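Local coordinates for protein hemolysin BL lytic component L1 (Bacillus cereus, PDB 7NMQ) that is a lytic component of the hemolysin BL enterotoxin and probably helps, as in related ClyA-like toxins, to form alpha-helical pores in target membranes, at residues 97-102 / 338-343. Residues are numbered along the deposited sequence; the frame is centred on the assembly and turned at random.
Sequences TLVETV and DDLKAA
Leu98 packs against Leu340 through branched aliphatic side chains. The flat group beside this contact is the Leu98 peptide carbonyl, within 97-102. Two donors reach Leu98 O from the same face of that plane. One is Val102 N, in the regular helical bond. The other is Thr101 OG1, 2.8 Å from Leu98 O and tilted 30° from the carbonyl plane. The threonine hydroxyl thus donates back to its own helix.

Between the helices the contact is wholly apolar. Leu340 supplies both of its methyls. Its CD1 rests against both Leu98 and Val99, 3.8 Å from Leu98 CB and 4.1 Å from Val99 CG2. Its CD2 meets the Leu98 methyl CD1 at 4.0 Å. The leucine side chains lie roughly perpendicular, and Val99 runs alongside Leu340 with the reverse heading. Leu340 CB already faces 97-102, and CG anti to the carbonyl carbon (chi1 -60°) carries the methyls there.

This buried helix-helix packing lies near one end of the long helical bundle, consistent with the ClyA/HblB-like family. It joins the C-terminal end of helix 45-103 to helix 330-357, where Val102 also packs on Phe333 and Pro337. Tyr95 and Leu5 also touch Leu340. Helix 107-154 adds Leu110 and Leu117 against Leu98.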
loop_
_atom_site.group_PDB
_atom_site.type_symbol
_atom_site.label_atom_id
_atom_site.label_comp_id
_atom_site.label_asym_id
_atom_site.label_seq_id
_atom_site.Cartn_x
_atom_site.Cartn_y
_atom_site.Cartn_z
ATOM N N THR A 97 18.423 -28.226 15.264
ATOM C CA THR A 97 17.742 -29.142 16.193
ATOM C C THR A 97 16.828 -30.068 15.391
ATOM O O THR A 97 16.767 -31.287 15.690
ATOM C CB THR A 97 16.953 -28.439 17.295
ATOM O OG1 THR A 97 17.878 -27.616 17.992
ATOM C CG2 THR A 97 16.248 -29.381 18.232
ATOM N N LEU A 98 16.046 -29.526 14.462
ATOM C CA LEU A 98 15.133 -30.389 13.688
ATOM C C LEU A 98 15.970 -31.418 12.914
ATOM O O LEU A 98 15.598 -32.589 12.897
ATOM C CB LEU A 98 14.272 -29.556 12.742
ATOM C CG LEU A 98 13.402 -28.499 13.413
ATOM C CD1 LEU A 98 12.730 -27.565 12.413
ATOM C CD2 LEU A 98 12.414 -29.118 14.334
ATOM N N VAL A 99 17.033 -31.001 12.255
ATOM C CA VAL A 99 17.891 -31.963 11.515
ATOM C C VAL A 99 18.464 -33.009 12.500
ATOM O O VAL A 99 18.500 -34.201 12.137
ATOM C CB VAL A 99 18.972 -31.217 10.703
ATOM C CG1 VAL A 99 20.003 -32.189 10.133
ATOM C CG2 VAL A 99 18.324 -30.422 9.584
ATOM N N GLU A 100 18.919 -32.579 13.675
ATOM C CA GLU A 100 19.515 -33.441 14.732
ATOM C C GLU A 100 18.474 -34.490 15.149
ATOM O O GLU A 100 18.805 -35.662 15.277
ATOM C CB GLU A 100 19.958 -32.581 15.921
ATOM C CG GLU A 100 20.462 -33.367 17.118
ATOM C CD GLU A 100 20.675 -32.491 18.358
ATOM O OE1 GLU A 100 20.352 -31.239 18.307
ATOM O OE2 GLU A 100 21.076 -33.049 19.414
ATOM N N THR A 101 17.242 -34.070 15.389
ATOM C CA THR A 101 16.215 -35.010 15.852
ATOM C C THR A 101 15.955 -36.056 14.773
ATOM O O THR A 101 15.661 -37.199 15.131
ATOM C CB THR A 101 14.915 -34.331 16.276
ATOM O OG1 THR A 101 14.345 -33.665 15.147
ATOM C CG2 THR A 101 15.123 -33.395 17.447
ATOM N N VAL A 102 16.057 -35.715 13.503
ATOM C CA VAL A 102 15.922 -36.741 12.442
ATOM C C VAL A 102 17.114 -37.695 12.527
ATOM O O VAL A 102 16.916 -38.944 12.492
ATOM C CB VAL A 102 15.791 -36.112 11.052
ATOM C CG1 VAL A 102 15.896 -37.189 9.979
ATOM C CG2 VAL A 102 14.486 -35.331 10.987
ATOM N N ASP A 338 15.273 -33.076 3.564
ATOM C CA ASP A 338 15.140 -32.440 2.226
ATOM C C ASP A 338 14.144 -31.272 2.317
ATOM O O ASP A 338 14.407 -30.196 1.768
ATOM C CB ASP A 338 14.671 -33.416 1.145
ATOM C CG ASP A 338 15.649 -34.514 0.775
ATOM O OD1 ASP A 338 16.862 -34.279 0.890
ATOM O OD2 ASP A 338 15.154 -35.601 0.343
ATOM N N ASP A 339 13.033 -31.485 3.002
ATOM C CA ASP A 339 11.969 -30.471 3.136
ATOM C C ASP A 339 12.450 -29.373 4.079
ATOM O O ASP A 339 12.165 -28.187 3.814
ATOM C CB ASP A 339 10.688 -31.156 3.605
ATOM C CG ASP A 339 10.232 -32.241 2.630
ATOM O OD1 ASP A 339 10.298 -31.997 1.391
ATOM O OD2 ASP A 339 9.868 -33.353 3.102
ATOM N N LEU A 340 13.186 -29.725 5.122
ATOM C CA LEU A 340 13.731 -28.702 6.036
ATOM C C LEU A 340 14.710 -27.808 5.275
ATOM O O LEU A 340 14.695 -26.594 5.519
ATOM C CB LEU A 340 14.379 -29.318 7.266
ATOM C CG LEU A 340 13.453 -30.170 8.134
ATOM C CD1 LEU A 340 14.255 -30.917 9.185
ATOM C CD2 LEU A 340 12.368 -29.345 8.796
ATOM N N LYS A 341 15.588 -28.420 4.489
ATOM C CA LYS A 341 16.665 -27.655 3.820
ATOM C C LYS A 341 16.043 -26.727 2.767
ATOM O O LYS A 341 16.469 -25.531 2.657
ATOM C CB LYS A 341 17.660 -28.594 3.152
ATOM C CG LYS A 341 18.776 -27.877 2.401
ATOM C CD LYS A 341 19.919 -28.763 2.066
ATOM C CE LYS A 341 20.917 -28.113 1.133
ATOM N NZ LYS A 341 21.572 -29.099 0.244
ATOM N N ALA A 342 15.055 -27.210 2.032
ATOM C CA ALA A 342 14.371 -26.399 1.008
ATOM C C ALA A 342 13.726 -25.198 1.699
ATOM O O ALA A 342 13.816 -24.058 1.161
ATOM C CB ALA A 342 13.374 -27.189 0.198
ATOM N N ALA A 343 13.062 -25.422 2.818
ATOM C CA ALA A 343 12.394 -24.334 3.554
ATOM C C ALA A 343 13.416 -23.349 4.119
ATOM O O ALA A 343 13.150 -22.133 4.122
ATOM C CB ALA A 343 11.530 -24.937 4.618
#